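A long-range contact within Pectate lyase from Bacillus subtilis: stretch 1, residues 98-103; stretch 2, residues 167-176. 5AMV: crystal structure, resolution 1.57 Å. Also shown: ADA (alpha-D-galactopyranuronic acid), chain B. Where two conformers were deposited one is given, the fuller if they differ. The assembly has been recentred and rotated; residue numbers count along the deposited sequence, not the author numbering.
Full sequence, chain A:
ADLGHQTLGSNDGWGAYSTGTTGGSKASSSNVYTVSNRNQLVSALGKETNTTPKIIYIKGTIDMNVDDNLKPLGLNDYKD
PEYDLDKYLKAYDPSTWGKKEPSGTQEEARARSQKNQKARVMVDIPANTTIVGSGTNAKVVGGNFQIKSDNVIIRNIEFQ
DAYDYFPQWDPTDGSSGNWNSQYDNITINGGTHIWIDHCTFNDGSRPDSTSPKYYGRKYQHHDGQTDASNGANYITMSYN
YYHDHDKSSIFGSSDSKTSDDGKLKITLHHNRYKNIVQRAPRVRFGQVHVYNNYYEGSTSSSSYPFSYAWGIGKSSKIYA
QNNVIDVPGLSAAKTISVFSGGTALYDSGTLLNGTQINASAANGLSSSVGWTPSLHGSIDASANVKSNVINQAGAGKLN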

# COMPACT_ATOMS: atom_id res chain seq x y z
N GLY A 98 -4.29 -31.53 6.68
CA GLY A 98 -5.38 -31.23 5.76
C GLY A 98 -5.38 -29.73 5.48
O GLY A 98 -4.36 -29.07 5.70
N LYS A 99 -6.52 -29.22 4.99
CA LYS A 99 -6.60 -27.82 4.58
C LYS A 99 -7.39 -26.91 5.52
O LYS A 99 -7.73 -25.78 5.16
CB LYS A 99 -7.14 -27.72 3.14
CG LYS A 99 -6.12 -28.13 2.13
CD LYS A 99 -6.68 -28.10 0.71
CE LYS A 99 -6.98 -26.68 0.23
NZ LYS A 99 -7.06 -26.62 -1.30
N LYS A 100 -7.69 -27.38 6.73
CA LYS A 100 -8.35 -26.56 7.74
C LYS A 100 -7.38 -25.49 8.28
O LYS A 100 -6.16 -25.67 8.21
CB LYS A 100 -8.87 -27.44 8.89
CG LYS A 100 -7.88 -28.54 9.35
CD LYS A 100 -8.47 -29.46 10.45
CE LYS A 100 -7.55 -30.66 10.78
NZ LYS A 100 -7.70 -31.82 9.82
N GLU A 101 -7.93 -24.41 8.83
CA GLU A 101 -7.12 -23.33 9.42
C GLU A 101 -6.23 -23.90 10.53
O GLU A 101 -6.73 -24.65 11.39
CB GLU A 101 -8.04 -22.25 10.02
CG GLU A 101 -7.28 -21.06 10.64
CD GLU A 101 -8.21 -19.96 11.11
OE1 GLU A 101 -9.41 -20.24 11.34
OE2 GLU A 101 -7.72 -18.81 11.24
N PRO A 102 -4.92 -23.57 10.54
CA PRO A 102 -4.12 -23.98 11.72
C PRO A 102 -4.71 -23.55 13.05
O PRO A 102 -5.27 -22.44 13.16
CB PRO A 102 -2.75 -23.31 11.48
CG PRO A 102 -2.62 -23.36 9.93
CD PRO A 102 -4.06 -23.04 9.45
N SER A 103 -4.58 -24.41 14.04
CA SER A 103 -5.09 -24.15 15.39
C SER A 103 -4.30 -25.01 16.36
O SER A 103 -3.55 -25.90 15.95
CB SER A 103 -6.59 -24.48 15.44
OG SER A 103 -6.79 -25.87 15.25
N PRO A 167 4.91 -15.11 9.47
CA PRO A 167 3.79 -15.28 8.55
C PRO A 167 2.91 -16.47 8.92
O PRO A 167 3.42 -17.51 9.36
CB PRO A 167 4.49 -15.57 7.20
CG PRO A 167 5.90 -15.24 7.34
CD PRO A 167 6.22 -15.13 8.81
N GLN A 168 1.60 -16.29 8.73
CA GLN A 168 0.62 -17.32 9.01
C GLN A 168 0.42 -18.23 7.79
O GLN A 168 0.27 -17.73 6.68
CB GLN A 168 -0.70 -16.68 9.37
CG GLN A 168 -1.77 -17.66 9.80
CD GLN A 168 -3.12 -16.94 9.96
OE1 GLN A 168 -3.55 -16.23 9.06
NE2 GLN A 168 -3.75 -17.10 11.11
N TRP A 169 0.39 -19.55 8.00
CA TRP A 169 0.00 -20.46 6.92
C TRP A 169 -1.52 -20.45 6.76
O TRP A 169 -2.27 -20.67 7.75
CB TRP A 169 0.52 -21.88 7.24
CG TRP A 169 0.04 -22.93 6.26
CD1 TRP A 169 -0.66 -24.05 6.58
CD2 TRP A 169 0.25 -22.96 4.83
NE1 TRP A 169 -0.91 -24.80 5.44
CE2 TRP A 169 -0.37 -24.15 4.35
CE3 TRP A 169 0.91 -22.12 3.92
CZ2 TRP A 169 -0.33 -24.54 3.01
CZ3 TRP A 169 0.95 -22.50 2.56
CH2 TRP A 169 0.31 -23.70 2.11
N ASP A 170 -1.98 -20.19 5.55
CA ASP A 170 -3.42 -20.27 5.22
C ASP A 170 -3.59 -21.25 4.07
O ASP A 170 -3.40 -20.88 2.91
CB ASP A 170 -3.97 -18.91 4.82
CG ASP A 170 -5.51 -18.91 4.73
OD1 ASP A 170 -6.14 -20.01 4.76
OD2 ASP A 170 -6.09 -17.80 4.65
N PRO A 171 -3.94 -22.50 4.38
CA PRO A 171 -3.97 -23.55 3.32
C PRO A 171 -5.13 -23.38 2.31
O PRO A 171 -5.08 -23.98 1.23
CB PRO A 171 -4.13 -24.85 4.11
CG PRO A 171 -4.85 -24.42 5.36
CD PRO A 171 -4.33 -23.03 5.71
N THR A 172 -6.11 -22.55 2.65
CA THR A 172 -7.25 -22.34 1.74
C THR A 172 -7.13 -21.06 0.90
O THR A 172 -7.92 -20.83 -0.01
CB THR A 172 -8.58 -22.36 2.48
OG1 THR A 172 -8.63 -21.33 3.47
CG2 THR A 172 -8.80 -23.71 3.13
N ASP A 173 -6.11 -20.26 1.20
CA ASP A 173 -5.79 -19.09 0.39
C ASP A 173 -5.25 -19.51 -0.98
O ASP A 173 -4.20 -20.15 -1.08
CB ASP A 173 -4.74 -18.25 1.12
CG ASP A 173 -4.47 -16.93 0.44
OD1 ASP A 173 -3.86 -16.92 -0.66
OD2 ASP A 173 -4.82 -15.91 1.05
N GLY A 174 -5.94 -19.17 -2.06
CA GLY A 174 -5.46 -19.54 -3.39
C GLY A 174 -5.66 -21.03 -3.64
O GLY A 174 -6.28 -21.72 -2.83
N SER A 175 -5.07 -21.53 -4.72
CA SER A 175 -5.30 -22.91 -5.15
C SER A 175 -4.42 -23.92 -4.41
O SER A 175 -4.74 -25.12 -4.36
CB SER A 175 -5.14 -23.07 -6.67
OG SER A 175 -3.78 -23.04 -7.06
N SER A 176 -3.31 -23.46 -3.83
CA SER A 176 -2.40 -24.35 -3.12
C SER A 176 -1.99 -23.82 -1.74
O SER A 176 -1.00 -24.29 -1.15
CB SER A 176 -1.16 -24.64 -3.98
OG SER A 176 -0.68 -23.45 -4.58
C1 ADA B . -2.68 -13.92 -5.28
C2 ADA B . -3.10 -14.72 -4.03
C3 ADA B . -4.43 -15.44 -4.28
C4 ADA B . -5.52 -14.45 -4.67
C5 ADA B . -5.07 -13.69 -5.91
C6 ADA B . -6.05 -12.55 -6.12
O2 ADA B . -2.11 -15.74 -3.82
O3 ADA B . -4.86 -16.11 -3.08
O4 ADA B . -5.68 -13.52 -3.59
O5 ADA B . -3.76 -13.09 -5.71
O6B ADA B . -5.57 -11.38 -6.13
O6A ADA B . -7.29 -12.78 -6.25
O HOH W 1 -2.25 -27.23 6.03
O HOH W 2 -6.15 -23.98 -1.34
O HOH W 3 -6.67 -16.26 11.71

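How does the contact begin at Gly98, which has no side chain to offer? Gly98 follows the end of a helix with positive phi, and a CB there would be jammed against the carbonyl O of the residue before, so glycine suits the place. Its own carbonyl works through water 1, which donates to Gly98 O at 2.8 Å and accepts from Trp169 NE1 at 2.8 Å, giving the buried indole its polar partner.

What does Lys99 do with both its backbone and its long side chain? Its carbonyl packs against carbon, with Lys99 O 3.1 Å from Thr172 CG2 and 3.2 Å from Pro171 CG. The chain extends past the turn running from Asp170 to Asp173, and water 2 accepts from Lys99 NZ at 2.8 Å while donating to Pro171 O at 2.8 Å and Gly174 O at 2.7 Å. The turn is held by Asp173 N to Asp170 O, 3.3 Å, and by Thr172 OG1 donating to Asp170 OD1, 3.1 Å; Thr172 thus turns a hydroxyl inward to its own stretch and a methyl to Lys99.

Do Lys100 and Glu101 add direct bonds? Neither does. Lys100 points its CB away, contributing its carbonyl, with Lys100 O 3.4 Å from Pro171 CG. Glu101 reaches with an extended side chain, and water 3 spans the remaining gap, donating to Glu101 OE2 at 2.8 Å and accepting from Gln168 NE2 at 3.1 Å.

Where is the apolar centre? Pro102, buried and pointing toward stretch 2, sets its CG 3.9 Å from Trp169 CD1 and its CD 3.7 Å from Pro171 CD. The proline rings are compact and carry no N-H that would need a partner, so they can pack ring to ring. With no direct hydrogen bond between the stretches, packing and three water bridges join them, burying 358 Å² in all; Ser103 lies beyond reach.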